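Local coordinates for acyl-CoA Binding Protein (Moniliophthora perniciosa, PDB 3FP5) that probably binds long-chain acyl-CoA esters and carries them within the cell in fatty acid metabolism, at residues K10-E13 / I14-L18; Q31-F34 / Y35-F38; K73-A76 / Y77-V81. One frame throughout, in Å; residues are numbered along the deposited sequence.

Interaction 1: residues K10-E13 / I14-L18; sequences KAVE and IVQSL
The carbonyl oxygen of Ile-14, a residue whose own N-H is bonded to Lys-10 O, is gripped twice by Ser-17. Ser-17 OG donates to Ile-14 O over 2.7 Å, in the carbonyl plane and on a lone pair, while Ser-17 N reaches the same oxygen at 2.9 Å; the side chain and the N-H of Ser-17 thus share one acceptor in the last turn of helix 5-17. One turn earlier, Val-15 N meets Ala-11 O at 2.8 Å in a nearly straight bond, and Gln-16 N is bonded to Val-12 O. With CG anti to the backbone N (chi1 -177°), the Lys-10 chain bends at chi2 and chi3 and curls forward, setting NZ 2.9 Å from Glu-13 OE1. In this salt bridge NZ meets OE1 on its syn side, 31° out of the carboxylate plane. The lysine's CG lies 4.2 Å from Ile-14 CD1, with the two chains crossing at a slant. Were Lys-10 cut back to alanine, the Glu-13 carboxylate would probably be left without its charged mate and a small gap would open beside Ile-14 CD1. Val-12 and Gln-16 run side by side, CG1 of the valine 3.5 Å from NE2 of the glutamine. Ala-11 and Val-15 press on Tyr-80 of helix 73-91, and Ile-14 on Tyr-99 and Ile-103 of helix 94-105; charged on one flank and apolar on another, this is an amphipathic helix of the helical acyl-CoA-binding fold.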
loop_
_atom_site.group_PDB
_atom_site.type_symbol
_atom_site.label_atom_id
_atom_site.label_comp_id
_atom_site.label_asym_id
_atom_site.label_seq_id
_atom_site.Cartn_x
_atom_site.Cartn_y
_atom_site.Cartn_z
ATOM N N LYS A 10 -4.489 1.737 -9.755
ATOM C CA LYS A 10 -3.253 1.646 -10.544
ATOM C C LYS A 10 -2.048 1.368 -9.631
ATOM O O LYS A 10 -1.199 0.518 -9.937
ATOM C CB LYS A 10 -3.045 2.926 -11.366
ATOM C CG LYS A 10 -1.811 2.925 -12.285
ATOM C CD LYS A 10 -1.748 1.700 -13.220
ATOM C CE LYS A 10 -2.898 1.685 -14.214
ATOM N NZ LYS A 10 -2.810 0.592 -15.226
ATOM N N ALA A 11 -1.971 2.068 -8.505
ATOM C CA ALA A 11 -0.907 1.842 -7.535
ATOM C C ALA A 11 -0.883 0.382 -7.052
ATOM O O ALA A 11 0.187 -0.221 -6.940
ATOM C CB ALA A 11 -1.037 2.801 -6.342
ATOM N N VAL A 12 -2.060 -0.167 -6.750
ATOM C CA VAL A 12 -2.177 -1.556 -6.305
ATOM C C VAL A 12 -1.644 -2.514 -7.381
ATOM O O VAL A 12 -0.885 -3.434 -7.084
ATOM C CB VAL A 12 -3.642 -1.901 -5.978
ATOM C CG1 VAL A 12 -3.833 -3.413 -5.795
ATOM C CG2 VAL A 12 -4.080 -1.146 -4.728
ATOM N N GLU A 13 -2.041 -2.288 -8.628
ATOM C CA GLU A 13 -1.561 -3.107 -9.735
ATOM C C GLU A 13 -0.040 -3.084 -9.799
ATOM O O GLU A 13 0.599 -4.116 -10.006
ATOM C CB GLU A 13 -2.145 -2.606 -11.056
ATOM C CG GLU A 13 -1.667 -3.384 -12.248
ATOM C CD GLU A 13 -2.171 -2.809 -13.558
ATOM O OE1 GLU A 13 -2.867 -1.756 -13.524
ATOM O OE2 GLU A 13 -1.870 -3.423 -14.607
ATOM N N ILE A 14 0.535 -1.897 -9.625
ATOM C CA ILE A 14 1.990 -1.745 -9.664
ATOM C C ILE A 14 2.651 -2.482 -8.492
ATOM O O ILE A 14 3.587 -3.252 -8.684
ATOM C CB ILE A 14 2.397 -0.254 -9.687
ATOM C CG1 ILE A 14 2.036 0.353 -11.050
ATOM C CG2 ILE A 14 3.885 -0.091 -9.399
ATOM C CD1 ILE A 14 2.049 1.856 -11.067
ATOM N N VAL A 15 2.153 -2.248 -7.285
ATOM C CA VAL A 15 2.698 -2.896 -6.104
ATOM C C VAL A 15 2.648 -4.418 -6.244
ATOM O O VAL A 15 3.635 -5.109 -5.959
ATOM C CB VAL A 15 1.957 -2.448 -4.827
ATOM C CG1 VAL A 15 2.320 -3.357 -3.670
ATOM C CG2 VAL A 15 2.298 -0.987 -4.515
ATOM N N GLN A 16 1.513 -4.936 -6.709
ATOM C CA GLN A 16 1.370 -6.385 -6.910
ATOM C C GLN A 16 2.336 -6.921 -7.957
ATOM O O GLN A 16 2.660 -8.115 -7.961
ATOM C CB GLN A 16 -0.063 -6.742 -7.304
ATOM C CG GLN A 16 -1.060 -6.597 -6.178
ATOM C CD GLN A 16 -2.490 -6.707 -6.660
ATOM O OE1 GLN A 16 -2.767 -6.582 -7.859
ATOM N NE2 GLN A 16 -3.412 -6.930 -5.731
ATOM N N SER A 17 2.793 -6.033 -8.833
ATOM C CA SER A 17 3.621 -6.382 -9.984
ATOM C C SER A 17 5.090 -6.551 -9.623
ATOM O O SER A 17 5.838 -7.233 -10.333
ATOM C CB SER A 17 3.485 -5.302 -11.071
ATOM O OG SER A 17 4.519 -4.308 -10.984
ATOM N N LEU A 18 5.499 -5.925 -8.523
ATOM C CA LEU A 18 6.905 -5.907 -8.117
ATOM C C LEU A 18 7.395 -7.286 -7.660
ATOM O O LEU A 18 6.744 -7.936 -6.836
ATOM C CB LEU A 18 7.120 -4.881 -6.994
ATOM C CG LEU A 18 6.658 -3.440 -7.240
ATOM C CD1 LEU A 18 6.805 -2.578 -5.982
ATOM C CD2 LEU A 18 7.414 -2.821 -8.408
#

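Interaction 2: residues Q31-F34 / Y35-F38; sequences QLYF and YKYF
Tyr-33 and Tyr-37, one turn apart, form an edge-to-face (T-shaped) aromatic pair: the rim of the Tyr-37 ring is turned toward a face of the Tyr-33 ring, with centroids 5.0 Å apart and planes at 61°. The touching edge is CD2-CE2 of Tyr-37. CE2 comes within 3.5 Å of Tyr-33 CZ, displaced toward the rim of that ring and not over its centre. Different first torsions bring the rings together: CG of Tyr-33 stands anti to its N (chi1 -171°), whereas CG of Tyr-37 lies beside its N, opposite the carbonyl carbon. Tyr-33 also makes a cation-pi contact with Lys-83 of helix 73-91. Both rings belong to helix 28-42 of the acyl-CoA-binding fold, where the positions of Tyr-35 and Phe-38 probably face the ligand, as in relatives. Lys-36 adds contacts of its chain and amine. Its extended chain passes along Tyr-33, CE lying 3.9 Å from Tyr-33 CD1. NZ approaches the same ring at a slant, 3.8 Å from Tyr-33 CD1. Lys-36 CG also lies over one face of the Tyr-37 ring, near the rim. The backbone is held by i to i+4 hydrogen bonds, from Tyr-35 N to Gln-31 O at 2.8 Å, from Lys-36 N to Leu-32 O, from Phe-38 N to Phe-34 O, and, longer, from Tyr-37 N to Tyr-33 O at 3.3 Å.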
loop_
_atom_site.group_PDB
_atom_site.type_symbol
_atom_site.label_atom_id
_atom_site.label_comp_id
_atom_site.label_asym_id
_atom_site.label_seq_id
_atom_site.Cartn_x
_atom_site.Cartn_y
_atom_site.Cartn_z
ATOM N N GLN A 31 5.802 -2.767 3.200
ATOM C CA GLN A 31 4.788 -3.720 2.772
ATOM C C GLN A 31 3.636 -3.771 3.781
ATOM O O GLN A 31 2.472 -3.878 3.402
ATOM C CB GLN A 31 5.393 -5.106 2.562
ATOM C CG GLN A 31 6.302 -5.196 1.339
ATOM C CD GLN A 31 5.534 -5.184 0.021
ATOM O OE1 GLN A 31 4.309 -5.036 -0.004
ATOM N NE2 GLN A 31 6.255 -5.351 -1.084
ATOM N N LEU A 32 3.966 -3.688 5.066
ATOM C CA LEU A 32 2.933 -3.597 6.094
ATOM C C LEU A 32 2.117 -2.312 5.912
ATOM O O LEU A 32 0.906 -2.296 6.114
ATOM C CB LEU A 32 3.557 -3.644 7.486
ATOM C CG LEU A 32 3.931 -5.056 7.940
ATOM C CD1 LEU A 32 4.755 -5.001 9.211
ATOM C CD2 LEU A 32 2.686 -5.919 8.132
ATOM N N TYR A 33 2.794 -1.238 5.516
ATOM C CA TYR A 33 2.129 0.043 5.296
ATOM C C TYR A 33 1.158 -0.069 4.120
ATOM O O TYR A 33 0.002 0.367 4.192
ATOM C CB TYR A 33 3.189 1.119 5.047
ATOM C CG TYR A 33 2.684 2.540 5.013
ATOM C CD1 TYR A 33 2.899 3.411 6.086
ATOM C CD2 TYR A 33 2.015 3.025 3.893
ATOM C CE1 TYR A 33 2.457 4.730 6.035
ATOM C CE2 TYR A 33 1.565 4.331 3.840
ATOM C CZ TYR A 33 1.786 5.180 4.910
ATOM O OH TYR A 33 1.334 6.488 4.835
ATOM N N PHE A 34 1.628 -0.659 3.025
ATOM C CA PHE A 34 0.752 -0.925 1.891
ATOM C C PHE A 34 -0.417 -1.819 2.298
ATOM O O PHE A 34 -1.556 -1.587 1.888
ATOM C CB PHE A 34 1.519 -1.602 0.751
ATOM C CG PHE A 34 2.365 -0.657 -0.076
ATOM C CD1 PHE A 34 1.826 0.510 -0.606
ATOM C CD2 PHE A 34 3.688 -0.973 -0.360
ATOM C CE1 PHE A 34 2.614 1.365 -1.386
ATOM C CE2 PHE A 34 4.478 -0.128 -1.144
ATOM C CZ PHE A 34 3.935 1.041 -1.650
ATOM N N TYR A 35 -0.135 -2.846 3.098
ATOM C CA TYR A 35 -1.175 -3.791 3.503
ATOM C C TYR A 35 -2.288 -3.078 4.257
ATOM O O TYR A 35 -3.474 -3.239 3.938
ATOM C CB TYR A 35 -0.620 -4.914 4.394
ATOM C CG TYR A 35 -1.710 -5.874 4.838
ATOM C CD1 TYR A 35 -2.172 -6.861 3.982
ATOM C CD2 TYR A 35 -2.317 -5.753 6.090
ATOM C CE1 TYR A 35 -3.182 -7.731 4.367
ATOM C CE2 TYR A 35 -3.327 -6.617 6.485
ATOM C CZ TYR A 35 -3.755 -7.604 5.618
ATOM O OH TYR A 35 -4.761 -8.463 5.991
ATOM N N LYS A 36 -1.902 -2.289 5.255
ATOM C CA LYS A 36 -2.893 -1.717 6.153
ATOM C C LYS A 36 -3.807 -0.760 5.383
ATOM O O LYS A 36 -5.026 -0.773 5.569
ATOM C CB LYS A 36 -2.242 -1.057 7.383
ATOM C CG LYS A 36 -1.574 0.293 7.143
ATOM C CD LYS A 36 -0.677 0.666 8.321
ATOM C CE LYS A 36 -0.081 2.055 8.149
ATOM N NZ LYS A 36 0.985 2.348 9.151
ATOM N N TYR A 37 -3.230 0.029 4.478
ATOM C CA TYR A 37 -4.062 0.952 3.707
ATOM C C TYR A 37 -4.812 0.257 2.573
ATOM O O TYR A 37 -5.893 0.703 2.180
ATOM C CB TYR A 37 -3.272 2.178 3.230
ATOM C CG TYR A 37 -3.016 3.137 4.368
ATOM C CD1 TYR A 37 -4.081 3.719 5.059
ATOM C CD2 TYR A 37 -1.719 3.437 4.782
ATOM C CE1 TYR A 37 -3.860 4.592 6.102
ATOM C CE2 TYR A 37 -1.492 4.299 5.845
ATOM C CZ TYR A 37 -2.574 4.874 6.503
ATOM O OH TYR A 37 -2.375 5.735 7.558
ATOM N N PHE A 38 -4.252 -0.835 2.046
ATOM C CA PHE A 38 -4.998 -1.624 1.082
ATOM C C PHE A 38 -6.301 -2.154 1.696
ATOM O O PHE A 38 -7.367 -2.010 1.108
ATOM C CB PHE A 38 -4.173 -2.777 0.516
ATOM C CG PHE A 38 -4.975 -3.684 -0.373
ATOM C CD1 PHE A 38 -5.204 -3.349 -1.703
ATOM C CD2 PHE A 38 -5.528 -4.856 0.126
ATOM C CE1 PHE A 38 -5.952 -4.179 -2.524
ATOM C CE2 PHE A 38 -6.282 -5.687 -0.686
ATOM C CZ PHE A 38 -6.499 -5.354 -2.011
#

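Interaction 3: residues K73-A76 / Y77-V81; sequences KEVA and YQKYV. With ZN (zinc ion), chain B.
The zinc-bearing start of helix 73-91 in the acyl-CoA-binding fold is built on i to i+4 bonds, among them Gln-78 N to Glu-74 O and Tyr-77 N to Lys-73 O. Glu-74, its chain fully extended, holds the zinc ion through OE2 at 2.1 Å. Two waters and His-2 also bind the metal, and Met-3 N donates to the same OE2, a second-shell bond that probably steadies the ligating oxygen. The other carboxylate oxygen, OE1, stands 2.8 Å from the zinc, which makes the grip markedly lopsided. Tyr-77 swings its ring back over the preceding turn, CG beside the backbone N (chi1 -68°). Lys-73 O therefore meets Tyr-77 twice: it accepts from Tyr-77 N at 2.8 Å, and it sits 3.3 Å above one face of the Tyr-77 ring, offset toward its rim. The ring of Phe-8 from helix 5-17 meets Tyr-77 as well, and Ala-41 of helix 28-42 touches it. On a further flank Val-75 and Lys-79 lie alongside each other, pointing the same way, with CG1 of Val-75 3.9 Å from CG of Lys-79.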
loop_
_atom_site.group_PDB
_atom_site.type_symbol
_atom_site.label_atom_id
_atom_site.label_comp_id
_atom_site.label_asym_id
_atom_site.label_seq_id
_atom_site.Cartn_x
_atom_site.Cartn_y
_atom_site.Cartn_z
ATOM N N LYS A 73 -11.806 5.792 3.392
ATOM C CA LYS A 73 -11.242 5.165 2.199
ATOM C C LYS A 73 -10.413 6.168 1.421
ATOM O O LYS A 73 -9.352 5.818 0.896
ATOM C CB LYS A 73 -12.317 4.547 1.302
ATOM C CG LYS A 73 -12.950 3.299 1.914
ATOM C CD LYS A 73 -13.826 2.566 0.907
ATOM C CE LYS A 73 -14.488 1.359 1.552
ATOM N NZ LYS A 73 -15.534 0.777 0.671
ATOM N N GLU A 74 -10.863 7.417 1.345
ATOM C CA GLU A 74 -10.099 8.366 0.547
ATOM C C GLU A 74 -8.714 8.656 1.122
ATOM O O GLU A 74 -7.741 8.769 0.378
ATOM C CB GLU A 74 -10.843 9.659 0.300
ATOM C CG GLU A 74 -10.085 10.468 -0.739
ATOM C CD GLU A 74 -10.857 11.631 -1.258
ATOM O OE1 GLU A 74 -11.975 11.901 -0.762
ATOM O OE2 GLU A 74 -10.342 12.250 -2.204
ATOM N N VAL A 75 -8.610 8.768 2.439
ATOM C CA VAL A 75 -7.288 8.932 3.030
ATOM C C VAL A 75 -6.432 7.685 2.776
ATOM O O VAL A 75 -5.239 7.780 2.475
ATOM C CB VAL A 75 -7.377 9.293 4.520
ATOM C CG1 VAL A 75 -5.991 9.241 5.157
ATOM C CG2 VAL A 75 -7.996 10.697 4.664
ATOM N N ALA A 76 -7.056 6.515 2.870
ATOM C CA ALA A 76 -6.375 5.256 2.583
ATOM C C ALA A 76 -5.835 5.252 1.150
ATOM O O ALA A 76 -4.680 4.889 0.932
ATOM C CB ALA A 76 -7.307 4.066 2.807
ATOM N N TYR A 77 -6.674 5.659 0.190
ATOM C CA TYR A 77 -6.230 5.816 -1.203
ATOM C C TYR A 77 -4.999 6.703 -1.279
ATOM O O TYR A 77 -4.012 6.360 -1.931
ATOM C CB TYR A 77 -7.297 6.499 -2.062
ATOM C CG TYR A 77 -8.558 5.715 -2.331
ATOM C CD1 TYR A 77 -8.605 4.335 -2.170
ATOM C CD2 TYR A 77 -9.706 6.370 -2.776
ATOM C CE1 TYR A 77 -9.777 3.624 -2.430
ATOM C CE2 TYR A 77 -10.872 5.672 -3.037
ATOM C CZ TYR A 77 -10.906 4.303 -2.859
ATOM O OH TYR A 77 -12.069 3.612 -3.129
ATOM N N GLN A 78 -5.081 7.852 -0.619
ATOM C CA GLN A 78 -4.027 8.855 -0.688
ATOM C C GLN A 78 -2.714 8.347 -0.090
ATOM O O GLN A 78 -1.651 8.458 -0.705
ATOM C CB GLN A 78 -4.473 10.128 0.025
ATOM C CG GLN A 78 -3.416 11.207 -0.006
ATOM C CD GLN A 78 -3.750 12.366 0.901
ATOM O OE1 GLN A 78 -4.617 12.260 1.773
ATOM N NE2 GLN A 78 -3.065 13.485 0.702
ATOM N N LYS A 79 -2.797 7.780 1.111
ATOM C CA LYS A 79 -1.622 7.269 1.800
ATOM C C LYS A 79 -0.940 6.145 1.016
ATOM O O LYS A 79 0.287 6.075 0.957
ATOM C CB LYS A 79 -2.011 6.782 3.200
ATOM C CG LYS A 79 -2.420 7.913 4.136
ATOM C CD LYS A 79 -1.327 8.965 4.190
ATOM C CE LYS A 79 -1.644 10.052 5.209
ATOM N NZ LYS A 79 -0.626 11.143 5.173
ATOM N N TYR A 80 -1.743 5.266 0.425
ATOM C CA TYR A 80 -1.221 4.137 -0.340
ATOM C C TYR A 80 -0.477 4.651 -1.581
ATOM O O TYR A 80 0.691 4.299 -1.829
ATOM C CB TYR A 80 -2.372 3.197 -0.736
ATOM C CG TYR A 80 -1.925 1.883 -1.337
ATOM C CD1 TYR A 80 -1.967 0.694 -0.604
ATOM C CD2 TYR A 80 -1.458 1.826 -2.646
ATOM C CE1 TYR A 80 -1.546 -0.518 -1.177
ATOM C CE2 TYR A 80 -1.043 0.630 -3.217
ATOM C CZ TYR A 80 -1.085 -0.534 -2.484
ATOM O OH TYR A 80 -0.660 -1.707 -3.084
ATOM N N VAL A 81 -1.153 5.495 -2.357
ATOM C CA VAL A 81 -0.541 6.053 -3.569
ATOM C C VAL A 81 0.731 6.833 -3.233
ATOM O O VAL A 81 1.786 6.647 -3.855
ATOM C CB VAL A 81 -1.532 6.950 -4.346
ATOM C CG1 VAL A 81 -0.798 7.735 -5.457
ATOM C CG2 VAL A 81 -2.672 6.104 -4.913
HETATM ZN ZN ZN B . -11.690 13.662 -2.897
HETATM O O HOH W 1 -11.945 11.619 -3.396
HETATM O O HOH W 2 -11.050 15.431 -1.772
#

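Overall arrangement
Helices 5-17 and 28-42 both pack on Tyr-80 of helix 73-91, in interaction 3. Its OH lies 3.2 Å from Val-15 CB of interaction 1, and its CE1 is 3.2 Å from Phe-34 O of interaction 2. Interactions 1 and 2 touch directly, Val-15 CG2 to Phe-34 CZ and Val-12 CG2 to Phe-38 CD1 both being 3.9 Å. Between interactions 2 and 3, Tyr-37 CE2 packs 3.7 Å from Lys-79 CB. A bound MES, probably a crystallisation component, hydrogen-bonds to Tyr-80 OH, and the side chains of Gln-16 and Phe-38 lie about 4 Å from it; its position is consistent with the acyl-CoA site of relatives. Zinc is bound at the other end of interaction 3, by Glu-74.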